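Local coordinates for genome packaging NTPase B204 (Sulfolobus turreted icosahedral virus 2, PDB 4KFU), which probably hydrolyses ATP to power the packaging of viral DNA into capsids, as a P-loop ATPase of the FtsK-HerA superfamily, at residues Q113-P117 against A118-A122. Sequence-based numbering, arbitrary orientation.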
loop_
_atom_site.group_PDB
_atom_site.type_symbol
_atom_site.label_atom_id
_atom_site.label_comp_id
_atom_site.label_asym_id
_atom_site.label_seq_id
_atom_site.Cartn_x
_atom_site.Cartn_y
_atom_site.Cartn_z
ATOM N N GLN A 113 -7.651 2.997 -15.301
ATOM C CA GLN A 113 -7.592 1.584 -15.673
ATOM C C GLN A 113 -8.918 0.879 -15.387
ATOM O O GLN A 113 -9.822 1.453 -14.754
ATOM C CB GLN A 113 -6.446 0.874 -14.955
ATOM C CG GLN A 113 -6.794 0.379 -13.560
ATOM N N LYS A 114 -9.025 -0.363 -15.858
ATOM C CA LYS A 114 -10.241 -1.155 -15.702
ATOM C C LYS A 114 -10.379 -1.712 -14.289
ATOM O O LYS A 114 -9.439 -2.309 -13.749
ATOM C CB LYS A 114 -10.268 -2.311 -16.714
ATOM N N VAL A 115 -11.549 -1.512 -13.692
ATOM C CA VAL A 115 -11.817 -2.044 -12.358
ATOM C C VAL A 115 -12.286 -3.500 -12.437
ATOM O O VAL A 115 -13.454 -3.758 -12.723
ATOM C CB VAL A 115 -12.870 -1.192 -11.611
ATOM C CG1 VAL A 115 -13.198 -1.794 -10.241
ATOM C CG2 VAL A 115 -12.384 0.256 -11.454
ATOM N N THR A 116 -11.375 -4.441 -12.185
ATOM C CA THR A 116 -11.685 -5.879 -12.181
ATOM C C THR A 116 -12.476 -6.249 -10.932
ATOM O O THR A 116 -12.559 -5.450 -9.993
ATOM C CB THR A 116 -10.393 -6.734 -12.165
ATOM O OG1 THR A 116 -9.674 -6.479 -10.953
ATOM C CG2 THR A 116 -9.507 -6.431 -13.364
ATOM N N PRO A 117 -13.061 -7.459 -10.907
ATOM C CA PRO A 117 -13.723 -7.902 -9.674
ATOM C C PRO A 117 -12.803 -7.863 -8.456
ATOM O O PRO A 117 -13.250 -7.471 -7.363
ATOM C CB PRO A 117 -14.117 -9.347 -10.000
ATOM C CG PRO A 117 -14.360 -9.332 -11.464
ATOM C CD PRO A 117 -13.371 -8.354 -12.046
ATOM N N ALA A 118 -11.540 -8.252 -8.642
ATOM C CA ALA A 118 -10.562 -8.247 -7.549
ATOM C C ALA A 118 -10.325 -6.844 -6.983
ATOM O O ALA A 118 -10.274 -6.659 -5.761
ATOM C CB ALA A 118 -9.246 -8.860 -8.004
ATOM N N ILE A 119 -10.158 -5.867 -7.870
ATOM C CA ILE A 119 -9.945 -4.484 -7.442
ATOM C C ILE A 119 -11.161 -3.972 -6.679
ATOM O O ILE A 119 -11.028 -3.379 -5.610
ATOM C CB ILE A 119 -9.670 -3.539 -8.636
ATOM C CG1 ILE A 119 -8.415 -3.981 -9.399
ATOM C CG2 ILE A 119 -9.525 -2.092 -8.163
ATOM C CD1 ILE A 119 -7.165 -4.000 -8.558
ATOM N N ASP A 120 -12.349 -4.206 -7.226
ATOM C CA ASP A 120 -13.558 -3.771 -6.549
ATOM C C ASP A 120 -13.680 -4.401 -5.171
ATOM O O ASP A 120 -14.012 -3.725 -4.188
ATOM C CB ASP A 120 -14.801 -4.083 -7.371
ATOM C CG ASP A 120 -16.028 -3.393 -6.820
ATOM O OD1 ASP A 120 -16.131 -2.162 -7.010
ATOM O OD2 ASP A 120 -16.861 -4.060 -6.171
ATOM N N GLU A 121 -13.404 -5.697 -5.084
ATOM C CA GLU A 121 -13.459 -6.363 -3.789
ATOM C C GLU A 121 -12.416 -5.818 -2.810
ATOM O O GLU A 121 -12.696 -5.638 -1.620
ATOM C CB GLU A 121 -13.262 -7.878 -3.966
ATOM C CG GLU A 121 -13.939 -8.689 -2.887
ATOM C CD GLU A 121 -13.552 -10.161 -2.904
ATOM O OE1 GLU A 121 -13.247 -10.695 -3.991
ATOM O OE2 GLU A 121 -13.556 -10.780 -1.818
ATOM N N ALA A 122 -11.208 -5.573 -3.317
ATOM C CA ALA A 122 -10.120 -5.097 -2.486
ATOM C C ALA A 122 -10.493 -3.768 -1.829
ATOM O O ALA A 122 -10.170 -3.526 -0.662
ATOM C CB ALA A 122 -8.872 -4.934 -3.321
#
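Thr116 and Ile119 meet at the N-cap of helix 117-124, which follows the loop after strand 98-102 in this P-loop ATPase fold. Thr116 OG1 accepts the N-H of Ile119 at 3.2 Å, a nearly straight bond with an N-H...O angle of 165°. A chi1 of 63° sets the hydroxyl between backbone N and carbonyl carbon, turned toward the N-H groups at the start of the helix, while CG2 lies anti to the carbonyl carbon. The same oxygen lies 3.2 Å from Ile119 CG1, the branch of the isoleucine that stands beside its own backbone N. Ile119 CG2 takes the other direction and meets Val115 CG1 at 4.2 Å, an apolar contact that reaches back over the cap to the residue before it. Val115 CG1 also lies 4.0 Å from Asp120 CB, so one methyl spans two side chains of the turn. Pro117, with no N-H to offer, fills the first helical position, and its O accepts from Glu121 N at 2.9 Å. Ala118 N hydrogen-bonds to Glu82 OE2 of helix 78-95, so a side-chain carboxylate takes this N-H of the first turn. Phe81 packs on Ala118 and Ile119, and Glu121 OE1 makes a salt bridge to Lys89 NZ and accepts a hydrogen bond from Trp85 NE1, both on that same helix. Asp120 N closes the first main-chain turn on Thr116 O, 3.0 Å away.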